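Serine/threonine-protein kinase/endoribonuclease IRE1 (PDB 2BE1) senses unfolded proteins in the endoplasmic reticulum through its lumenal domain and, once activated, splices HAC1 precursor mRNA to switch on the unfolded protein response. Local coordinates at residues D11-A16 and V246-V251; L205-S210 and I261-P266; G21-D26 and I33-P38; A15-G20 and T240-I245; E39-L44 and Y124-L129. All blocks are in the same frame, centred on the assembly; numbering follows the deposited sequence.

In this lumenal, unfolded-protein-sensing domain four of the five contacts reach one antiparallel sheet, ordered 31-36, 22-26, 8-17, 245-254, 259-264. Interaction 1 pairs its two central members; interaction 3, about 9 Å away between centres, joins its first two strands. Interaction 4 shares Ala-15 and Ala-16 with interaction 1, where strand 8-17 ends. Interaction 2 packs a loop against the far edge strand's end, about 20 Å between centres from interactions 3 and 4. Interaction 5, about 8 Å between centres from interaction 3, ties the loop after strand 31-36 to the second sheet. Along the chain, interactions 3 and then 5 fall between the segments of 1 and 4, which interaction 2 crosses, so distant residues close one compact domain.

Interaction 1 (D11-A16 and V246-V251); sequences DILIAA and VGLFDV
The carbonyl oxygen of Ala-16 is gripped twice. Val-246 N reaches Ala-16 O at 2.9 Å, nearly along the C=O axis, and Gly-247 N reaches the same Ala-16 O at 3.0 Å, tilted 24° from the carbonyl plane. Two residues thus face one, which makes a classic beta bulge. Ala-16 N answers with a bond to Gly-247 O of 2.8 Å. Beyond the bulge the strands run antiparallel, their directions 166° apart, and Ile-14 N donates to Phe-249 O at 2.8 Å. On the face carrying Ile-14, Ala-16 and Phe-249, the branch methyl Ile-14 CG2 lies 4.0 Å from Phe-249 CD1. On the other face Leu-248 CG is anti to the backbone N (chi1 -153°), and beyond it Leu-248 CD1 meets Leu-13 CD2 and sits 4.0 Å from Ala-15 CB. Near the other end of the pair, a water donates to Ile-12 O at 2.7 Å and bonds weakly to Val-251 N. Asp-250 turns its carboxylate to Arg-27 in a salt bridge. Strand 22-26 flanks 8-17 and strand 259-264 flanks 245-254; Ile-216 packs on Leu-13 and Leu-248, while Trp-194 of the second sheet covers Ala-16 and Phe-249.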
# COMPACT_ATOMS: atom_id res chain seq x y z
N ASP A 11 9.54 -32.55 2.96
CA ASP A 11 9.32 -33.15 1.68
C ASP A 11 8.21 -32.49 0.91
O ASP A 11 8.00 -32.75 -0.26
CB ASP A 11 8.97 -34.59 1.89
CG ASP A 11 10.17 -35.43 1.91
OD1 ASP A 11 10.05 -36.63 2.25
OD2 ASP A 11 11.24 -34.86 1.56
N ILE A 12 7.46 -31.65 1.60
CA ILE A 12 6.42 -30.92 0.95
C ILE A 12 7.02 -29.71 0.29
O ILE A 12 8.01 -29.15 0.77
CB ILE A 12 5.37 -30.45 1.92
CG1 ILE A 12 4.98 -31.57 2.87
CG2 ILE A 12 4.16 -29.95 1.15
CD1 ILE A 12 4.64 -32.88 2.19
N LEU A 13 6.40 -29.31 -0.81
CA LEU A 13 6.82 -28.17 -1.57
C LEU A 13 5.51 -27.58 -1.94
O LEU A 13 4.52 -28.30 -2.12
CB LEU A 13 7.50 -28.62 -2.85
CG LEU A 13 8.59 -27.81 -3.52
CD1 LEU A 13 9.28 -28.69 -4.52
CD2 LEU A 13 7.98 -26.70 -4.28
N ILE A 14 5.49 -26.26 -2.07
CA ILE A 14 4.27 -25.60 -2.36
C ILE A 14 4.33 -24.76 -3.61
O ILE A 14 5.23 -23.88 -3.76
CB ILE A 14 3.85 -24.86 -1.18
CG1 ILE A 14 3.07 -25.84 -0.39
CG2 ILE A 14 2.92 -23.77 -1.54
CD1 ILE A 14 2.72 -25.25 0.93
N ALA A 15 3.34 -25.06 -4.46
CA ALA A 15 3.24 -24.50 -5.76
C ALA A 15 2.04 -23.67 -5.83
O ALA A 15 0.98 -24.06 -5.30
CB ALA A 15 3.10 -25.54 -6.70
N ALA A 16 2.23 -22.52 -6.49
CA ALA A 16 1.17 -21.62 -7.01
C ALA A 16 1.05 -21.64 -8.56
O ALA A 16 2.07 -21.44 -9.26
CB ALA A 16 1.51 -20.30 -6.61
N VAL A 246 3.85 -20.71 -11.40
CA VAL A 246 4.55 -19.46 -11.43
C VAL A 246 5.03 -19.06 -10.01
O VAL A 246 5.89 -18.18 -9.88
CB VAL A 246 3.65 -18.41 -12.04
CG1 VAL A 246 2.33 -18.26 -11.25
CG2 VAL A 246 4.34 -17.14 -12.02
N GLY A 247 4.50 -19.73 -8.97
CA GLY A 247 5.02 -19.57 -7.60
C GLY A 247 5.51 -20.86 -6.94
O GLY A 247 4.86 -21.94 -7.07
N LEU A 248 6.66 -20.78 -6.23
CA LEU A 248 7.24 -22.04 -5.70
C LEU A 248 7.88 -22.03 -4.26
O LEU A 248 8.89 -21.34 -4.03
CB LEU A 248 8.23 -22.57 -6.73
CG LEU A 248 8.37 -24.08 -6.62
CD1 LEU A 248 6.99 -24.62 -6.59
CD2 LEU A 248 9.11 -24.69 -7.80
N PHE A 249 7.34 -22.77 -3.29
CA PHE A 249 7.98 -22.65 -1.93
C PHE A 249 8.55 -23.90 -1.34
O PHE A 249 7.92 -24.97 -1.40
CB PHE A 249 7.06 -22.06 -0.90
CG PHE A 249 6.56 -20.70 -1.25
CD1 PHE A 249 5.27 -20.51 -1.79
CD2 PHE A 249 7.35 -19.59 -1.03
CE1 PHE A 249 4.78 -19.21 -2.08
CE2 PHE A 249 6.89 -18.28 -1.32
CZ PHE A 249 5.60 -18.09 -1.87
N ASP A 250 9.75 -23.77 -0.77
CA ASP A 250 10.39 -24.82 0.06
C ASP A 250 9.70 -24.77 1.41
O ASP A 250 9.26 -23.70 1.82
CB ASP A 250 11.91 -24.60 0.18
CG ASP A 250 12.69 -25.30 -0.94
OD1 ASP A 250 12.07 -26.09 -1.68
OD2 ASP A 250 13.92 -25.11 -1.12
N VAL A 251 9.52 -25.90 2.09
CA VAL A 251 9.04 -25.84 3.50
C VAL A 251 10.03 -26.44 4.54
O VAL A 251 10.39 -27.57 4.47
CB VAL A 251 7.49 -26.23 3.70
CG1 VAL A 251 6.92 -26.89 2.50
CG2 VAL A 251 7.24 -27.07 4.92
O HOH W 1 10.68 -28.87 1.04

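Interaction 2 (L205-S210 and I261-P266)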
# COMPACT_ATOMS: atom_id res chain seq x y z
N LEU A 205 17.08 -15.13 1.90
CA LEU A 205 18.48 -14.88 1.52
C LEU A 205 19.45 -16.02 1.85
O LEU A 205 20.55 -16.09 1.33
CB LEU A 205 19.01 -13.59 2.11
CG LEU A 205 18.41 -12.32 1.56
CD1 LEU A 205 16.84 -12.29 1.75
CD2 LEU A 205 19.11 -11.15 2.28
N GLN A 206 19.08 -16.92 2.73
CA GLN A 206 20.01 -17.95 3.06
C GLN A 206 19.81 -19.10 2.13
O GLN A 206 20.76 -19.81 1.81
CB GLN A 206 19.81 -18.43 4.48
CG GLN A 206 19.92 -17.35 5.52
CD GLN A 206 19.70 -17.90 6.92
OE1 GLN A 206 19.12 -17.21 7.76
NE2 GLN A 206 20.16 -19.15 7.18
N ASN A 207 18.55 -19.30 1.71
CA ASN A 207 18.17 -20.40 0.79
C ASN A 207 18.65 -20.15 -0.66
O ASN A 207 17.91 -20.20 -1.67
CB ASN A 207 16.69 -20.67 0.85
CG ASN A 207 16.37 -22.06 0.48
OD1 ASN A 207 15.28 -22.35 -0.02
ND2 ASN A 207 17.32 -22.95 0.71
N THR A 208 19.94 -19.87 -0.71
CA THR A 208 20.68 -19.58 -1.91
C THR A 208 20.63 -20.72 -2.98
O THR A 208 20.58 -20.45 -4.16
CB THR A 208 22.10 -19.17 -1.50
OG1 THR A 208 22.72 -18.60 -2.64
CG2 THR A 208 22.94 -20.38 -0.90
N PHE A 209 20.63 -21.97 -2.54
CA PHE A 209 20.46 -23.09 -3.46
C PHE A 209 19.96 -24.24 -2.61
O PHE A 209 20.27 -24.31 -1.41
CB PHE A 209 21.78 -23.46 -4.16
CG PHE A 209 22.88 -23.77 -3.21
CD1 PHE A 209 22.95 -25.05 -2.58
CD2 PHE A 209 23.85 -22.79 -2.89
CE1 PHE A 209 23.99 -25.37 -1.64
CE2 PHE A 209 24.90 -23.08 -1.95
CZ PHE A 209 24.98 -24.39 -1.33
N SER A 210 19.18 -25.13 -3.23
CA SER A 210 18.45 -26.18 -2.50
C SER A 210 19.37 -26.95 -1.56
O SER A 210 20.43 -27.39 -1.97
CB SER A 210 17.72 -27.11 -3.48
OG SER A 210 16.36 -26.72 -3.58
N ILE A 261 7.83 -23.57 8.83
CA ILE A 261 8.14 -22.30 8.21
C ILE A 261 8.44 -22.42 6.72
O ILE A 261 9.23 -23.25 6.31
CB ILE A 261 9.24 -21.58 8.93
CG1 ILE A 261 10.21 -21.02 7.91
CG2 ILE A 261 9.92 -22.47 9.99
CD1 ILE A 261 10.75 -19.68 8.31
N LEU A 262 7.83 -21.58 5.90
CA LEU A 262 8.09 -21.74 4.49
C LEU A 262 8.95 -20.63 3.82
O LEU A 262 8.88 -19.43 4.15
CB LEU A 262 6.78 -22.06 3.79
CG LEU A 262 5.85 -20.97 3.38
CD1 LEU A 262 6.34 -20.65 2.05
CD2 LEU A 262 4.47 -21.48 3.27
N VAL A 263 9.82 -21.04 2.92
CA VAL A 263 10.72 -20.10 2.28
C VAL A 263 10.74 -20.35 0.74
O VAL A 263 10.43 -21.47 0.29
CB VAL A 263 12.14 -20.13 2.95
CG1 VAL A 263 12.20 -21.13 4.11
CG2 VAL A 263 13.21 -20.43 1.94
N PRO A 264 11.01 -19.29 -0.10
CA PRO A 264 10.89 -19.54 -1.54
C PRO A 264 11.99 -20.43 -1.97
O PRO A 264 13.09 -20.37 -1.42
CB PRO A 264 11.10 -18.16 -2.16
CG PRO A 264 11.92 -17.43 -1.16
CD PRO A 264 11.35 -17.88 0.17
N HIS A 265 11.65 -21.27 -2.94
CA HIS A 265 12.59 -22.20 -3.54
C HIS A 265 13.58 -21.41 -4.42
O HIS A 265 13.13 -20.58 -5.19
CB HIS A 265 11.83 -23.22 -4.36
CG HIS A 265 12.69 -24.33 -4.87
ND1 HIS A 265 13.69 -24.13 -5.79
CD2 HIS A 265 12.71 -25.64 -4.58
CE1 HIS A 265 14.28 -25.27 -6.07
NE2 HIS A 265 13.70 -26.20 -5.34
N PRO A 266 14.91 -21.67 -4.32
CA PRO A 266 15.89 -20.74 -4.91
C PRO A 266 15.70 -20.79 -6.38
O PRO A 266 14.74 -21.39 -6.82
CB PRO A 266 17.25 -21.32 -4.50
CG PRO A 266 16.99 -22.72 -4.11
CD PRO A 266 15.57 -22.83 -3.68
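An inverse gamma turn centred on Asn-207, in the loop after helix 201-204, lies against Pro-266, just beyond the end of edge strand 259-264. The proline ring has the largest share of the contact, closely followed by Asn-207. Its CB sits by the backbone carbonyls of the turn, with Pro-266 CB 3.1 Å from Asn-207 O and 3.5 Å from Thr-208 O. One atom further round the ring, Pro-266 CG lies 3.5 Å from Phe-209 CA and close to the backbone N of Ser-210. Asn-207 is buried and crosses Val-263 at a slant, its CB 3.7 Å from Val-263 CG2; CG stands anti to the backbone N (chi1 -154°), beside the carbonyl carbon. His-265 starts off facing the other way, yet its ring swings back. His-265 ND1 donates to Pro-266 O at 3.1 Å, a nearly straight bond lying in the ring plane, and His-265 NE2 comes 3.2 Å from Ser-210 OG. An alanine in place of His-265 would probably leave Pro-266 O without this donor and open a gap beside Ser-210 OG. Val-263 and His-265 also pack on Phe-252 and Asp-250 of the neighbouring strand 245-254. The whole is a loop with a tight turn packed over the outgoing end of an edge strand in an antiparallel sheet.

Interaction 3 (G21-D26 and I33-P38); sequences GLHAVD and IWSIEP
Strands 22-26 and 33-36 form an antiparallel hairpin, their axes approaching to 4.7 Å with 174° between directions, with a classic beta bulge where Ile-33 and Trp-34 both face Ala-24. Ile-36 N donates to Leu-22 O at 2.8 Å and Ala-24 N to Trp-34 O at 3.0 Å. Trp-34 CG stands between the backbone N and the carbonyl carbon (chi1 56°), and the indole lies across its partner strand. Ala-24 CB makes a CH-pi contact over one face, 3.5 Å from the centroid of the five-membered ring. At the rim, Trp-34 CZ3 is 3.5 Å from Leu-22 O. Leu-22 CB also meets Ile-36 CD1. On the opposite face of the hairpin Ser-35 OG lies at the edge of the imidazole, 2.6 Å from His-23 ND1, and either could be the donor. Asp-17 takes a hydrogen bond from His-23 NE2, so both ring nitrogens are engaged, which probably fixes the ring's rotation; the nearby carboxylate may favour a protonated imidazole.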
# COMPACT_ATOMS: atom_id res chain seq x y z
N GLY A 21 -4.53 -20.98 -8.01
CA GLY A 21 -4.60 -22.08 -7.08
C GLY A 21 -3.27 -22.43 -6.41
O GLY A 21 -2.15 -22.00 -6.79
N LEU A 22 -3.42 -23.27 -5.41
CA LEU A 22 -2.33 -23.64 -4.58
C LEU A 22 -2.30 -25.14 -4.52
O LEU A 22 -3.32 -25.80 -4.42
CB LEU A 22 -2.58 -23.08 -3.20
CG LEU A 22 -1.34 -22.74 -2.38
CD1 LEU A 22 -0.32 -22.01 -3.21
CD2 LEU A 22 -1.76 -21.87 -1.22
N HIS A 23 -1.10 -25.68 -4.62
CA HIS A 23 -0.98 -27.10 -4.42
C HIS A 23 0.24 -27.41 -3.55
O HIS A 23 1.18 -26.60 -3.44
CB HIS A 23 -0.90 -27.79 -5.75
CG HIS A 23 -1.63 -27.07 -6.83
ND1 HIS A 23 -2.50 -27.71 -7.69
CD2 HIS A 23 -1.61 -25.78 -7.22
CE1 HIS A 23 -2.99 -26.83 -8.54
NE2 HIS A 23 -2.47 -25.64 -8.27
N ALA A 24 0.17 -28.56 -2.87
CA ALA A 24 1.33 -29.13 -2.19
C ALA A 24 1.78 -30.31 -3.01
O ALA A 24 1.05 -31.31 -3.12
CB ALA A 24 0.98 -29.62 -0.83
N VAL A 25 2.96 -30.16 -3.63
CA VAL A 25 3.59 -31.23 -4.42
C VAL A 25 4.71 -31.89 -3.59
O VAL A 25 5.40 -31.20 -2.82
CB VAL A 25 4.06 -30.76 -5.85
CG1 VAL A 25 4.66 -29.44 -5.79
CG2 VAL A 25 5.08 -31.70 -6.38
N ASP A 26 4.83 -33.22 -3.73
CA ASP A 26 5.83 -34.00 -3.02
C ASP A 26 7.17 -33.89 -3.70
O ASP A 26 7.39 -34.50 -4.74
CB ASP A 26 5.42 -35.47 -2.95
CG ASP A 26 6.52 -36.38 -2.38
OD1 ASP A 26 6.33 -37.60 -2.42
OD2 ASP A 26 7.56 -35.91 -1.90
N ILE A 33 0.20 -33.92 -3.97
CA ILE A 33 -0.48 -34.26 -2.71
C ILE A 33 -1.91 -33.63 -2.47
O ILE A 33 -2.76 -34.24 -1.83
CB ILE A 33 0.42 -33.92 -1.49
CG1 ILE A 33 1.90 -34.26 -1.78
CG2 ILE A 33 -0.07 -34.59 -0.21
CD1 ILE A 33 2.84 -33.94 -0.62
N TRP A 34 -2.16 -32.40 -2.94
CA TRP A 34 -3.51 -31.81 -2.84
C TRP A 34 -3.50 -30.48 -3.55
O TRP A 34 -2.46 -29.79 -3.51
CB TRP A 34 -3.95 -31.59 -1.38
CG TRP A 34 -3.03 -30.74 -0.46
CD1 TRP A 34 -2.32 -31.17 0.62
CD2 TRP A 34 -2.79 -29.33 -0.52
NE1 TRP A 34 -1.64 -30.13 1.23
CE2 TRP A 34 -1.91 -28.99 0.54
CE3 TRP A 34 -3.22 -28.32 -1.38
CZ2 TRP A 34 -1.45 -27.72 0.73
CZ3 TRP A 34 -2.78 -27.07 -1.17
CH2 TRP A 34 -1.89 -26.76 -0.12
N SER A 35 -4.61 -30.12 -4.18
CA SER A 35 -4.76 -28.79 -4.80
C SER A 35 -5.97 -28.10 -4.20
O SER A 35 -6.92 -28.76 -3.78
CB SER A 35 -4.98 -28.87 -6.30
OG SER A 35 -4.03 -29.68 -6.91
N ILE A 36 -5.95 -26.77 -4.20
CA ILE A 36 -7.06 -25.96 -3.76
C ILE A 36 -7.45 -25.16 -4.96
O ILE A 36 -6.57 -24.63 -5.63
CB ILE A 36 -6.57 -24.99 -2.73
CG1 ILE A 36 -6.01 -25.76 -1.56
CG2 ILE A 36 -7.68 -24.07 -2.27
CD1 ILE A 36 -5.16 -24.91 -0.71
N GLU A 37 -8.75 -25.05 -5.21
CA GLU A 37 -9.25 -24.26 -6.33
C GLU A 37 -9.18 -22.72 -6.16
O GLU A 37 -9.21 -22.21 -5.02
CB GLU A 37 -10.64 -24.71 -6.68
CG GLU A 37 -10.58 -25.83 -7.66
CD GLU A 37 -11.95 -26.46 -7.87
OE1 GLU A 37 -12.77 -26.43 -6.90
OE2 GLU A 37 -12.18 -27.00 -8.99
N PRO A 38 -9.08 -21.97 -7.27
CA PRO A 38 -8.82 -20.55 -7.09
C PRO A 38 -10.05 -19.68 -6.70
O PRO A 38 -9.87 -18.49 -6.36
CB PRO A 38 -8.21 -20.15 -8.43
CG PRO A 38 -8.78 -21.07 -9.40
CD PRO A 38 -9.15 -22.34 -8.69

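Interaction 4 (A15-G20 and T240-I245)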
# COMPACT_ATOMS: atom_id res chain seq x y z
N ALA A 15 3.34 -25.06 -4.46
CA ALA A 15 3.24 -24.50 -5.76
C ALA A 15 2.04 -23.67 -5.83
O ALA A 15 0.98 -24.06 -5.30
CB ALA A 15 3.10 -25.54 -6.70
N ALA A 16 2.23 -22.52 -6.49
CA ALA A 16 1.17 -21.62 -7.01
C ALA A 16 1.05 -21.64 -8.56
O ALA A 16 2.07 -21.44 -9.26
CB ALA A 16 1.51 -20.30 -6.61
N ASP A 17 -0.15 -21.90 -9.09
CA ASP A 17 -0.41 -21.82 -10.56
C ASP A 17 -0.93 -20.42 -10.96
O ASP A 17 -1.50 -19.70 -10.14
CB ASP A 17 -1.39 -22.93 -11.00
CG ASP A 17 -2.83 -22.75 -10.42
OD1 ASP A 17 -3.56 -23.72 -10.06
OD2 ASP A 17 -3.25 -21.59 -10.33
N VAL A 18 -0.77 -20.06 -12.23
CA VAL A 18 -1.14 -18.72 -12.72
C VAL A 18 -2.65 -18.48 -12.74
O VAL A 18 -3.09 -17.33 -12.94
CB VAL A 18 -0.51 -18.39 -14.12
CG1 VAL A 18 -1.26 -19.05 -15.21
CG2 VAL A 18 -0.52 -16.96 -14.38
N GLU A 19 -3.46 -19.52 -12.53
CA GLU A 19 -4.89 -19.29 -12.22
C GLU A 19 -5.18 -18.96 -10.75
O GLU A 19 -6.30 -18.60 -10.40
CB GLU A 19 -5.71 -20.44 -12.69
CG GLU A 19 -5.44 -20.59 -14.11
CD GLU A 19 -6.36 -19.75 -14.97
OE1 GLU A 19 -7.52 -19.62 -14.55
OE2 GLU A 19 -5.94 -19.28 -16.07
N GLY A 20 -4.17 -19.05 -9.90
CA GLY A 20 -4.35 -18.63 -8.53
C GLY A 20 -4.70 -19.76 -7.57
O GLY A 20 -5.14 -19.52 -6.44
N THR A 240 0.11 -32.70 -14.55
CA THR A 240 -0.30 -31.37 -14.95
C THR A 240 -1.02 -30.58 -13.90
O THR A 240 -1.83 -31.12 -13.12
CB THR A 240 -1.13 -31.35 -16.15
OG1 THR A 240 -0.25 -31.54 -17.21
CG2 THR A 240 -1.66 -29.95 -16.37
N PHE A 241 -0.75 -29.28 -13.87
CA PHE A 241 -1.49 -28.43 -12.98
C PHE A 241 -2.51 -27.65 -13.82
O PHE A 241 -2.29 -27.43 -15.07
CB PHE A 241 -0.55 -27.49 -12.29
CG PHE A 241 0.43 -28.18 -11.40
CD1 PHE A 241 1.69 -28.56 -11.88
CD2 PHE A 241 0.11 -28.40 -10.04
CE1 PHE A 241 2.62 -29.15 -11.02
CE2 PHE A 241 1.03 -28.98 -9.15
CZ PHE A 241 2.29 -29.36 -9.63
N PRO A 242 -3.64 -27.26 -13.17
CA PRO A 242 -4.67 -26.46 -13.83
C PRO A 242 -4.15 -25.20 -14.52
O PRO A 242 -4.87 -24.62 -15.30
CB PRO A 242 -5.60 -26.12 -12.68
CG PRO A 242 -4.79 -26.37 -11.49
CD PRO A 242 -4.03 -27.56 -11.81
N GLY A 243 -2.93 -24.78 -14.25
CA GLY A 243 -2.40 -23.63 -14.96
C GLY A 243 -0.89 -23.62 -14.81
O GLY A 243 -0.31 -24.40 -13.95
N ILE A 244 -0.21 -22.79 -15.63
CA ILE A 244 1.25 -22.84 -15.55
C ILE A 244 1.78 -22.37 -14.17
O ILE A 244 1.21 -21.48 -13.54
CB ILE A 244 1.99 -22.34 -16.75
CG1 ILE A 244 3.11 -21.51 -16.27
CG2 ILE A 244 1.16 -21.56 -17.77
CD1 ILE A 244 4.11 -21.39 -17.40
N ILE A 245 2.78 -23.08 -13.63
CA ILE A 245 3.21 -22.81 -12.25
C ILE A 245 4.22 -21.73 -12.16
O ILE A 245 5.33 -21.83 -12.72
CB ILE A 245 3.67 -24.00 -11.52
CG1 ILE A 245 2.43 -24.52 -10.88
CG2 ILE A 245 4.62 -23.63 -10.38
CD1 ILE A 245 2.54 -25.91 -10.75
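Asp-17 and Ile-245 have the most surface buried here, and they face each other as an antiparallel non-hydrogen-bonded pair, CA to CA 4.1 Å. Asp-17 CB rests 3.5 Å from Gly-243 O. With Asp-17 CG between the backbone N and the carbonyl carbon (chi1 67°), the side chain crosses the Pro-242 ring at about a right angle, OD1 3.3 Å from Pro-242 CG. The carboxylate has other partners: OD1 accepts from His-23 NE2 and OD2 from Gly-21 N. Ile-245 CD1 lies 4.1 Å from Ala-15 CB, while its CG1 and CG2 both touch Ala-16 O. Ile-245 CD1 also lies over one face of the Phe-241 ring, towards the rim. An alanine at Ile-245 would probably open a gap between Ala-15 and Phe-241, leaving that ring freer to shift. Ile-244 points away from segment 15-20, packing on Phe-291 and Leu-293, yet its carbonyl O takes a 2.8 Å bond from Val-18 N; Val-18 CG1 packs 4.3 Å from Ile-244 CG2. Just beyond, Gly-20 N bonds to Asp-17 O at 2.8 Å, closing a type I beta turn, with glycine last in a left-handed conformation, that links strands 8-17 and 22-26 as a beta hairpin.

Interaction 5 (E39-L44 and Y124-L129)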
# COMPACT_ATOMS: atom_id res chain seq x y z
N GLU A 39 -11.26 -20.28 -6.74
CA GLU A 39 -12.51 -19.69 -6.18
C GLU A 39 -12.23 -19.30 -4.78
O GLU A 39 -12.73 -18.30 -4.32
CB GLU A 39 -13.67 -20.70 -6.12
CG GLU A 39 -14.21 -21.11 -7.48
CD GLU A 39 -13.10 -21.46 -8.47
OE1 GLU A 39 -12.50 -22.56 -8.32
OE2 GLU A 39 -12.81 -20.62 -9.37
N ASN A 40 -11.44 -20.12 -4.11
CA ASN A 40 -11.03 -19.86 -2.74
C ASN A 40 -10.17 -18.65 -2.54
O ASN A 40 -10.18 -18.06 -1.47
CB ASN A 40 -10.39 -21.08 -2.14
CG ASN A 40 -11.38 -22.19 -1.97
OD1 ASN A 40 -11.06 -23.35 -2.19
ND2 ASN A 40 -12.61 -21.85 -1.62
N PHE A 41 -9.44 -18.23 -3.57
CA PHE A 41 -8.59 -17.06 -3.44
C PHE A 41 -9.00 -16.03 -4.46
O PHE A 41 -10.16 -15.67 -4.54
CB PHE A 41 -7.11 -17.49 -3.55
CG PHE A 41 -6.75 -18.67 -2.68
CD1 PHE A 41 -6.17 -19.79 -3.21
CD2 PHE A 41 -7.04 -18.68 -1.33
CE1 PHE A 41 -5.86 -20.90 -2.38
CE2 PHE A 41 -6.72 -19.77 -0.53
CZ PHE A 41 -6.14 -20.88 -1.05
N GLN A 42 -8.04 -15.56 -5.24
CA GLN A 42 -8.25 -14.55 -6.27
C GLN A 42 -7.37 -14.94 -7.45
O GLN A 42 -6.25 -15.45 -7.24
CB GLN A 42 -7.84 -13.14 -5.81
CG GLN A 42 -8.15 -12.79 -4.35
CD GLN A 42 -7.30 -13.63 -3.37
OE1 GLN A 42 -7.64 -13.78 -2.17
NE2 GLN A 42 -6.19 -14.20 -3.89
N PRO A 43 -7.89 -14.74 -8.69
CA PRO A 43 -7.16 -14.65 -9.97
C PRO A 43 -5.86 -13.87 -9.77
O PRO A 43 -5.88 -12.80 -9.14
CB PRO A 43 -8.10 -13.80 -10.87
CG PRO A 43 -9.42 -13.62 -10.08
CD PRO A 43 -9.35 -14.62 -8.90
N LEU A 44 -4.75 -14.39 -10.31
CA LEU A 44 -3.42 -13.77 -10.06
C LEU A 44 -3.25 -12.52 -10.86
O LEU A 44 -2.69 -11.57 -10.39
CB LEU A 44 -2.28 -14.72 -10.42
CG LEU A 44 -1.26 -15.20 -9.42
CD1 LEU A 44 -1.95 -15.44 -8.17
CD2 LEU A 44 -0.78 -16.49 -9.92
N TYR A 124 -3.31 -16.79 5.28
CA TYR A 124 -4.12 -18.01 5.41
C TYR A 124 -3.32 -18.99 6.18
O TYR A 124 -2.08 -19.06 6.02
CB TYR A 124 -4.37 -18.66 4.07
CG TYR A 124 -5.20 -17.85 3.12
CD1 TYR A 124 -4.58 -17.03 2.18
CD2 TYR A 124 -6.59 -17.94 3.13
CE1 TYR A 124 -5.31 -16.27 1.29
CE2 TYR A 124 -7.35 -17.20 2.23
CZ TYR A 124 -6.70 -16.36 1.31
OH TYR A 124 -7.43 -15.58 0.40
N THR A 125 -3.99 -19.78 7.01
CA THR A 125 -3.36 -20.99 7.57
C THR A 125 -4.10 -22.20 7.02
O THR A 125 -5.33 -22.27 7.06
CB THR A 125 -3.37 -21.04 9.10
OG1 THR A 125 -4.73 -21.04 9.53
CG2 THR A 125 -2.66 -19.84 9.69
N ILE A 126 -3.33 -23.14 6.50
CA ILE A 126 -3.86 -24.20 5.72
C ILE A 126 -3.24 -25.42 6.31
O ILE A 126 -2.08 -25.37 6.72
CB ILE A 126 -3.41 -24.02 4.28
CG1 ILE A 126 -3.97 -22.73 3.71
CG2 ILE A 126 -3.89 -25.17 3.42
CD1 ILE A 126 -3.61 -22.47 2.30
N ASN A 127 -4.01 -26.50 6.37
CA ASN A 127 -3.49 -27.75 6.87
C ASN A 127 -2.69 -28.43 5.82
O ASN A 127 -3.26 -28.77 4.80
CB ASN A 127 -4.62 -28.68 7.20
CG ASN A 127 -4.12 -30.04 7.57
OD1 ASN A 127 -4.16 -30.96 6.77
ND2 ASN A 127 -3.56 -30.16 8.76
N MET A 128 -1.41 -28.68 6.06
CA MET A 128 -0.59 -29.26 4.98
C MET A 128 -1.04 -30.64 4.56
O MET A 128 -1.34 -30.86 3.40
CB MET A 128 0.85 -29.40 5.35
CG MET A 128 1.53 -28.16 5.64
SD MET A 128 3.19 -28.73 6.00
CE MET A 128 3.01 -30.09 7.16
N LEU A 129 -1.03 -31.57 5.52
CA LEU A 129 -1.53 -32.92 5.35
C LEU A 129 -2.64 -32.94 4.31
O LEU A 129 -2.57 -33.64 3.33
CB LEU A 129 -1.98 -33.47 6.73
CG LEU A 129 -2.94 -34.62 7.10
CD1 LEU A 129 -2.52 -36.11 6.72
CD2 LEU A 129 -3.25 -34.50 8.61
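Aromatic packing dominates: Phe-41 turns a ring edge to the face of Tyr-124 in a T-shaped stack, centroids 4.9 Å apart and planes at 67°. Phe-41 CE2 stands 3.8 Å above the phenol plane, offset towards its rim, and Phe-41 CD2 comes 3.5 Å from Tyr-124 CZ. Phe-41 CG is anti to the carbonyl carbon (chi1 -49°), and the far end of the ring comes nearer strand 124-127. Asn-40 CB, of the preceding residue, lies over the centre of one face of the Phe-41 ring. Aliphatic contact is slighter, with Phe-41 CZ 4.5 Å from the tip of Ile-126, CD1. In the fold, Phe-41 sits in a loop between two antiparallel sheets: Leu-22 and Ile-36 of the first pack on it, as does Ile-133 of the second, and Trp-194 of strand 190-195 makes another edge-to-face pair with it. Tyr-124 belongs to the long strand 112-127 of that second sheet, where Ala-136 also packs on it. Among the polar groups, Gln-42 bends at chi2, and its amide and the phenol reach towards each other tip to tip, the amide and ring planes 41° apart.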